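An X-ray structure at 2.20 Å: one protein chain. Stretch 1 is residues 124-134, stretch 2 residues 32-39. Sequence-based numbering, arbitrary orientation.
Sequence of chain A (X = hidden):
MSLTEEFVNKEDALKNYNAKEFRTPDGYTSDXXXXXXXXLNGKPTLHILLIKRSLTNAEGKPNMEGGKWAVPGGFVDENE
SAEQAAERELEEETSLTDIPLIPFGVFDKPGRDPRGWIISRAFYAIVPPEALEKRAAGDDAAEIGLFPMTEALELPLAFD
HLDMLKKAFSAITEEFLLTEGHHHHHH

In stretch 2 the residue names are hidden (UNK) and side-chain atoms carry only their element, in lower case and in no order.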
# COMPACT_ATOMS: atom_id res chain seq x y z
N TYR A 124 0.13 10.18 5.42
CA TYR A 124 -0.08 11.42 6.16
C TYR A 124 1.20 12.14 6.54
O TYR A 124 2.25 11.55 6.59
CB TYR A 124 -0.90 11.20 7.41
CG TYR A 124 -0.25 10.48 8.60
CD1 TYR A 124 0.54 11.16 9.51
CD2 TYR A 124 -0.56 9.16 8.86
CE1 TYR A 124 1.04 10.50 10.65
CE2 TYR A 124 -0.05 8.49 9.97
CZ TYR A 124 0.74 9.17 10.86
OH TYR A 124 1.24 8.47 11.95
N ALA A 125 1.08 13.42 6.81
CA ALA A 125 2.18 14.23 7.33
C ALA A 125 1.62 15.20 8.36
O ALA A 125 0.46 15.65 8.24
CB ALA A 125 2.86 14.99 6.20
N ILE A 126 2.45 15.53 9.35
CA ILE A 126 2.15 16.54 10.34
C ILE A 126 3.15 17.69 10.19
O ILE A 126 4.32 17.53 10.44
CB ILE A 126 2.18 15.97 11.75
CG1 ILE A 126 1.16 14.85 11.86
CG2 ILE A 126 1.88 17.06 12.82
CD1 ILE A 126 1.48 13.88 12.95
N VAL A 127 2.68 18.83 9.71
CA VAL A 127 3.58 19.93 9.40
C VAL A 127 3.23 21.12 10.28
O VAL A 127 2.22 21.09 10.97
CB VAL A 127 3.55 20.24 7.90
CG1 VAL A 127 3.69 18.93 7.10
CG2 VAL A 127 2.25 20.95 7.52
N PRO A 128 4.12 22.13 10.33
CA PRO A 128 3.79 23.32 11.08
C PRO A 128 2.66 24.06 10.40
O PRO A 128 2.54 24.02 9.17
CB PRO A 128 5.11 24.14 11.07
CG PRO A 128 6.20 23.12 10.84
CD PRO A 128 5.51 22.16 9.85
N PRO A 129 1.83 24.75 11.19
CA PRO A 129 0.60 25.32 10.66
C PRO A 129 0.81 26.40 9.63
O PRO A 129 -0.07 26.61 8.80
CB PRO A 129 -0.12 25.87 11.91
CG PRO A 129 0.92 25.98 12.95
CD PRO A 129 2.02 25.02 12.63
N GLU A 130 1.97 27.06 9.65
CA GLU A 130 2.15 28.27 8.85
C GLU A 130 2.12 28.05 7.33
O GLU A 130 1.50 28.79 6.62
CB GLU A 130 3.42 29.04 9.28
CG GLU A 130 3.32 29.71 10.70
CD GLU A 130 3.67 28.77 11.89
OE1 GLU A 130 4.23 27.66 11.65
OE2 GLU A 130 3.36 29.17 13.06
N ALA A 131 2.81 27.02 6.84
CA ALA A 131 2.74 26.68 5.41
C ALA A 131 1.32 26.33 4.94
O ALA A 131 0.93 26.68 3.83
CB ALA A 131 3.65 25.53 5.12
N LEU A 132 0.55 25.64 5.76
CA LEU A 132 -0.83 25.29 5.40
C LEU A 132 -1.73 26.52 5.40
O LEU A 132 -2.52 26.69 4.49
CB LEU A 132 -1.39 24.20 6.32
CG LEU A 132 -0.55 22.94 6.42
CD1 LEU A 132 -1.35 21.78 7.08
CD2 LEU A 132 0.03 22.59 5.04
N GLU A 133 -1.58 27.38 6.40
CA GLU A 133 -2.31 28.68 6.44
C GLU A 133 -1.98 29.53 5.22
O GLU A 133 -2.87 30.09 4.61
CB GLU A 133 -2.02 29.45 7.74
CG GLU A 133 -2.65 28.83 9.00
CD GLU A 133 -2.06 29.35 10.33
OE1 GLU A 133 -0.92 29.88 10.35
OE2 GLU A 133 -2.75 29.17 11.37
N LYS A 134 -0.71 29.58 4.82
CA LYS A 134 -0.33 30.33 3.59
C LYS A 134 -1.14 29.91 2.37
O LYS A 134 -1.71 30.77 1.66
CB LYS A 134 1.16 30.17 3.27
CG LYS A 134 2.10 31.19 3.94
CD LYS A 134 3.50 31.25 3.25
CE LYS A 134 3.44 31.80 1.78
NZ LYS A 134 4.77 31.82 1.07
N UNK A 32 -2.32 12.48 -0.05
CA UNK A 32 -1.71 13.01 1.16
C UNK A 32 -2.71 13.62 2.14
O UNK A 32 -3.36 14.62 1.84
c UNK A 32 1.61 15.42 1.24
c UNK A 32 -0.71 14.10 0.80
s UNK A 32 1.74 14.83 -0.50
c UNK A 32 0.32 13.67 -0.33
N UNK A 33 -2.81 13.03 3.31
CA UNK A 33 -3.50 13.66 4.43
C UNK A 33 -2.50 14.61 5.07
O UNK A 33 -1.55 14.20 5.76
c UNK A 33 -6.27 12.44 4.56
c UNK A 33 -5.02 11.75 4.71
c UNK A 33 -3.97 12.63 5.39
c UNK A 33 -4.55 13.22 6.63
N UNK A 34 -2.71 15.90 4.84
CA UNK A 34 -1.80 16.94 5.27
C UNK A 34 -2.32 17.68 6.47
O UNK A 34 -3.23 18.52 6.34
c UNK A 34 -0.17 19.16 2.48
c UNK A 34 -0.34 18.71 3.98
c UNK A 34 -1.61 17.92 4.12
c UNK A 34 0.81 17.82 4.41
N UNK A 35 -1.75 17.41 7.63
CA UNK A 35 -2.30 17.92 8.89
C UNK A 35 -1.38 18.83 9.68
O UNK A 35 -0.16 18.85 9.47
c UNK A 35 -3.58 15.76 9.04
o UNK A 35 -1.61 16.15 10.38
c UNK A 35 -2.74 16.79 9.80
N UNK A 36 -1.99 19.62 10.56
CA UNK A 36 -1.28 20.44 11.54
C UNK A 36 -2.10 20.50 12.82
O UNK A 36 -3.21 19.98 12.88
c UNK A 36 -0.97 21.84 11.05
c UNK A 36 -2.21 22.67 10.90
o UNK A 36 -0.07 22.48 11.97
N UNK A 37 -1.51 21.07 13.85
CA UNK A 37 -2.20 21.26 15.11
C UNK A 37 -2.21 22.77 15.31
O UNK A 37 -1.20 23.43 15.10
c UNK A 37 -2.07 21.01 17.65
c UNK A 37 -1.75 19.00 16.16
c UNK A 37 -1.53 20.52 16.27
N UNK A 38 -3.37 23.33 15.59
CA UNK A 38 -3.45 24.74 15.93
C UNK A 38 -4.67 25.02 16.77
O UNK A 38 -5.58 24.17 16.88
c UNK A 38 -4.60 26.55 12.60
c UNK A 38 -3.44 25.64 14.68
c UNK A 38 -4.71 25.62 13.83
c UNK A 38 -5.84 27.44 12.38
n UNK A 38 -5.45 28.80 11.95
N UNK A 39 -4.72 26.22 17.33
CA UNK A 39 -5.71 26.53 18.35
C UNK A 39 -7.05 26.89 17.73
O UNK A 39 -7.15 27.76 16.86
c UNK A 39 -3.86 27.33 19.93
c UNK A 39 -3.92 27.04 21.42
c UNK A 39 -5.23 27.64 19.29
o UNK A 39 -4.49 27.88 22.18
o UNK A 39 -3.35 25.99 21.84

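Position 32 carries four side-chain atoms in an unbranched row, two carbons, a sulfur and a terminal carbon. A thioether of this kind is methionine, and Met32 makes no close contact with stretch 1.

Position 33 has four carbons, forked at the first, with one arm two carbons long, and the first of them lies against CB of Tyr124; it is isoleucine. Ile33 pairs with Tyr124 in parallel register, their CB atoms 3.9 Å apart on the same face of the sheet, while the ends of both side chains lead away. The backbone O of Ile33 accepts a hydrogen bond from Ala125 N (2.9 Å) and also receives a CA-H...O contact from Tyr124 CA (3.2 Å).

At position 34 the four carbons fork at the second, and they touch Ala125, Val127 and Leu132, which fits leucine. Leu34 lies on the other face, beside Ala125. Its CD1 is 3.9 Å from Ala125 CB and 4.1 Å from Val127 CG1, and its CG is 4.0 Å from Leu132 CD2, so this side chain packs against both the strand and the helix of stretch 1.

Position 35 shows one carbon bearing an oxygen and a carbon, with the oxygen close to the backbone O of Ala125, the pattern of threonine. Thr35 bonds to Ala125 O twice, through its backbone N (2.9 Å) and through its hydroxyl OG1 (3.0 Å). The backbone O of Thr35 accepts from Val127 N at 2.9 Å, continuing the ladder.

Position 36 repeats that three-atom pattern, and its oxygen approaches the turn before the helix; it too is threonine. Thr36 OG1 donates to Val127 O (2.9 Å). The same OG1 lies 3.1 Å from Pro129 N, but the proline nitrogen has no hydrogen to share, so this is proximity alone.

Position 37 has three carbons, the first carrying the other two, and they stay clear of stretch 1; it is valine. The backbone O of Val37 comes within 4.0 Å of Pro129 CG.

Position 38 has four carbons in a row ending in nitrogen, and the nitrogen meets a carboxylate oxygen of Glu133; it is lysine. Lys38 NZ forms a salt bridge with Glu133 OE2 at 2.8 Å, and Lys38 CB lies 4.3 Å from Pro129 CB.

Position 39, three carbons with two oxygens on the third, all out of reach of stretch 1, is glutamate, Glu39.

The contact thus changes character along its length. Parallel backbone pairing sets Tyr124, Ala125 and Ile126 beside Ile33, Leu34 and Thr35, and the last of three main-chain hydrogen bonds runs from Val127 N to Thr35 O. Thr36 OG1 donates to Val127 O before the helix; within the helix Leu132 packs on Leu34, and the Lys38–Glu133 salt bridge ties the helix to the continuing strand.

Stretch 2, residues 32-39: MILTTVKE
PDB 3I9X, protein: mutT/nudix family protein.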